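Local coordinates for Lmo2184 protein (Listeria monocytogenes serovar 1/2a, PDB 5JOQ) that probably binds heme or a related iron compound at the cell surface, as a lipoprotein that delivers it to an ABC transporter, at residues A[166-171]-A[198-203]. Sequence-based numbering, arbitrary orientation.
Sequences KPTVLI and ENVIKD
Both backbone polar atoms of V169 are bonded to the short parallel strand 198-199 and the residue that follows it: N donates to E198 O (2.8 Å) and O accepts from V200 N (2.9 Å). The ladder begins one step earlier with a nearly straight bond from E198 N to P167 O, and it ends at V200, where the second strand turns away. Packing is tightest at the buried end, where V200 CG2 lies 3.6 Å from V169 O and 3.9 Å from L170 CB. With CG1 anti to its carbonyl carbon (chi1 -72°), V200 also reaches T168 CB. The exposed end of this face is looser: the extended E198 side chain runs beside T168, its CD 4.1 Å from CG2, and makes a weak salt bridge with K202, whose NZ is held more firmly by N199 O. V169 and N199 point to the opposite face. There N199 crosses I171 at about a right angle, ND2 3.7 Å from I171 CD1; its OD1 accepts from I201 N in an Asx turn and from a water that in turn accepts from I171 N, extending the pairing where direct backbone bonds have stopped. This is edge pairing in the C-terminal lobe of a solute-binding protein: strand 223-227 flanks 168-173, as does antiparallel strand 180-182, whose V182 O fixes N199 ND2; helix 213-219 packs on L170 and V200, and helix 276-288 touches P167 and V169.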
ATOM      1  N   LYS A 166     -31.816   1.826 -16.415  1.00 20.34           N
ATOM      2  CA  LYS A 166     -30.415   1.457 -16.222  1.00 18.69           C
ATOM      3  C   LYS A 166     -29.532   2.689 -16.242  1.00 19.94           C
ATOM      4  O   LYS A 166     -29.661   3.513 -17.157  1.00 19.98           O
ATOM      5  CB  LYS A 166     -29.969   0.493 -17.316  1.00 21.57           C
ATOM      6  CG  LYS A 166     -30.838  -0.814 -17.359  1.00 25.50           C
ATOM      7  CD  LYS A 166     -30.938  -1.487 -15.969  1.00 21.88           C
ATOM      8  CE  LYS A 166     -31.469  -2.936 -16.090  1.00 22.23           C
ATOM      9  NZ  LYS A 166     -32.855  -3.028 -16.695  1.00 20.64           N
ATOM     10  N   PRO A 167     -28.617   2.817 -15.299  1.00 16.29           N
ATOM     11  CA  PRO A 167     -27.688   3.947 -15.331  1.00 17.48           C
ATOM     12  C   PRO A 167     -26.482   3.673 -16.236  1.00 15.55           C
ATOM     13  O   PRO A 167     -26.141   2.531 -16.426  1.00 15.70           O
ATOM     14  CB  PRO A 167     -27.188   4.003 -13.902  1.00 19.64           C
ATOM     15  CG  PRO A 167     -27.160   2.583 -13.492  1.00 18.78           C
ATOM     16  CD  PRO A 167     -28.313   1.923 -14.174  1.00 16.20           C
ATOM     17  N   THR A 168     -25.854   4.706 -16.771  1.00 13.12           N
ATOM     18  CA  THR A 168     -24.644   4.534 -17.547  1.00 12.80           C
ATOM     19  C   THR A 168     -23.512   4.556 -16.491  1.00 15.72           C
ATOM     20  O   THR A 168     -23.590   5.292 -15.525  1.00 13.52           O
ATOM     21  CB  THR A 168     -24.451   5.641 -18.584  1.00 13.09           C
ATOM     22  OG1 THR A 168     -24.502   6.899 -17.928  1.00 14.49           O
ATOM     23  CG2 THR A 168     -25.539   5.574 -19.653  1.00 16.02           C
ATOM     24  N   VAL A 169     -22.483   3.751 -16.685  1.00 11.38           N
ATOM     25  CA  VAL A 169     -21.400   3.651 -15.733  1.00 12.15           C
ATOM     26  C   VAL A 169     -19.994   3.743 -16.314  1.00 14.29           C
ATOM     27  O   VAL A 169     -19.720   3.182 -17.343  1.00 11.39           O
ATOM     28  CB  VAL A 169     -21.480   2.300 -14.976  1.00 10.45           C
ATOM     29  CG1 VAL A 169     -20.434   2.208 -13.878  1.00 10.80           C
ATOM     30  CG2 VAL A 169     -22.883   2.036 -14.461  1.00 12.10           C
ATOM     31  N   LEU A 170     -19.117   4.444 -15.612  1.00 12.95           N
ATOM     32  CA  LEU A 170     -17.724   4.530 -15.996  1.00 13.13           C
ATOM     33  C   LEU A 170     -16.958   3.792 -14.896  1.00 10.78           C
ATOM     34  O   LEU A 170     -17.113   4.092 -13.729  1.00 12.55           O
ATOM     35  CB  LEU A 170     -17.253   5.966 -16.116  1.00 10.70           C
ATOM     36  CG  LEU A 170     -15.744   6.170 -16.108  1.00 10.32           C
ATOM     37  CD1 LEU A 170     -15.091   5.362 -17.207  1.00  8.93           C
ATOM     38  CD2 LEU A 170     -15.379   7.633 -16.229  1.00 10.51           C
ATOM     39  N   ILE A 171     -16.143   2.828 -15.291  1.00  8.45           N
ATOM     40  CA  ILE A 171     -15.372   2.031 -14.351  1.00  8.25           C
ATOM     41  C   ILE A 171     -13.872   2.368 -14.474  1.00 11.57           C
ATOM     42  O   ILE A 171     -13.302   2.246 -15.539  1.00  9.47           O
ATOM     43  CB  ILE A 171     -15.548   0.519 -14.577  1.00 10.65           C
ATOM     44  CG1 ILE A 171     -17.008   0.116 -14.682  1.00 10.46           C
ATOM     45  CG2 ILE A 171     -14.894  -0.282 -13.470  1.00  8.53           C
ATOM     46  CD1 ILE A 171     -17.200  -1.241 -15.291  1.00  8.57           C
ATOM     47  N   GLU A 198     -25.007   0.102 -17.808  1.00 14.48           N
ATOM     48  CA  GLU A 198     -24.574   0.283 -19.195  1.00 15.45           C
ATOM     49  C   GLU A 198     -23.211   0.983 -19.221  1.00 11.79           C
ATOM     50  O   GLU A 198     -23.116   2.179 -18.945  1.00 14.12           O
ATOM     51  CB  GLU A 198     -25.615   1.097 -19.971  1.00 21.49           C
ATOM     52  CG  GLU A 198     -25.192   1.442 -21.383  1.00 26.20           C
ATOM     53  CD  GLU A 198     -26.194   2.378 -22.092  1.00 33.48           C
ATOM     54  OE1 GLU A 198     -27.380   2.446 -21.671  1.00 35.39           O
ATOM     55  OE2 GLU A 198     -25.784   3.053 -23.058  1.00 34.12           O
ATOM     56  N   ASN A 199     -22.158   0.242 -19.580  1.00 10.75           N
ATOM     57  CA  ASN A 199     -20.803   0.796 -19.598  1.00 10.21           C
ATOM     58  C   ASN A 199     -20.773   1.934 -20.610  1.00 14.07           C
ATOM     59  O   ASN A 199     -21.322   1.806 -21.714  1.00 12.68           O
ATOM     60  CB  ASN A 199     -19.816  -0.316 -19.996  1.00 13.25           C
ATOM     61  CG  ASN A 199     -18.384  -0.024 -19.553  1.00 13.64           C
ATOM     62  OD1 ASN A 199     -17.874   1.073 -19.774  1.00 11.71           O
ATOM     63  ND2 ASN A 199     -17.751  -0.996 -18.908  1.00 10.98           N
ATOM     64  N   VAL A 200     -20.154   3.064 -20.250  1.00 12.83           N
ATOM     65  CA  VAL A 200     -20.037   4.125 -21.245  1.00 12.72           C
ATOM     66  C   VAL A 200     -19.119   3.720 -22.386  1.00 17.38           C
ATOM     67  O   VAL A 200     -19.155   4.357 -23.440  1.00 18.59           O
ATOM     68  CB  VAL A 200     -19.527   5.465 -20.655  1.00 16.13           C
ATOM     69  CG1 VAL A 200     -20.602   6.101 -19.801  1.00 18.06           C
ATOM     70  CG2 VAL A 200     -18.191   5.278 -19.874  1.00 14.26           C
ATOM     71  N   ILE A 201     -18.268   2.718 -22.191  1.00 12.63           N
ATOM     72  CA  ILE A 201     -17.358   2.229 -23.234  1.00 16.18           C
ATOM     73  C   ILE A 201     -18.010   1.050 -23.907  1.00 17.64           C
ATOM     74  O   ILE A 201     -18.432   0.108 -23.233  1.00 22.74           O
ATOM     75  CB  ILE A 201     -15.983   1.807 -22.663  1.00 25.02           C
ATOM     76  CG1 ILE A 201     -15.323   2.972 -21.971  1.00 24.75           C
ATOM     77  CG2 ILE A 201     -15.081   1.352 -23.788  1.00 26.96           C
ATOM     78  CD1 ILE A 201     -15.127   4.169 -22.902  1.00 26.10           C
ATOM     79  N   LYS A 202     -18.106   1.092 -25.235  1.00 16.65           N
ATOM     80  CA  LYS A 202     -18.761   0.028 -25.967  1.00 19.84           C
ATOM     81  C   LYS A 202     -17.905  -0.405 -27.138  1.00 19.24           C
ATOM     82  O   LYS A 202     -17.097   0.361 -27.662  1.00 20.20           O
ATOM     83  CB  LYS A 202     -20.140   0.466 -26.485  1.00 28.13           C
ATOM     84  CG  LYS A 202     -21.093   0.814 -25.375  1.00 31.17           C
ATOM     85  CD  LYS A 202     -22.422   1.304 -25.919  1.00 39.76           C
ATOM     86  CE  LYS A 202     -23.308   1.837 -24.780  1.00 46.37           C
ATOM     87  NZ  LYS A 202     -22.675   2.982 -24.016  1.00 45.82           N
ATOM     88  N   ASP A 203     -18.176  -1.601 -27.613  1.00 20.05           N
ATOM     89  CA  ASP A 203     -17.549  -2.090 -28.809  1.00 24.73           C
ATOM     90  C   ASP A 203     -16.030  -1.977 -28.784  1.00 26.71           C
ATOM     91  O   ASP A 203     -15.408  -1.517 -29.715  1.00 27.89           O
ATOM     92  CB  ASP A 203     -18.208  -1.439 -30.036  1.00 30.73           C
ATOM     93  CG  ASP A 203     -19.757  -1.456 -29.965  1.00 41.32           C
ATOM     94  OD1 ASP A 203     -20.356  -2.426 -29.473  1.00 43.24           O
ATOM     95  OD2 ASP A 203     -20.392  -0.487 -30.403  1.00 44.31           O
TER
HETATM   96  O   HOH W   1     -15.912   1.870 -17.952  1.00 10.39           O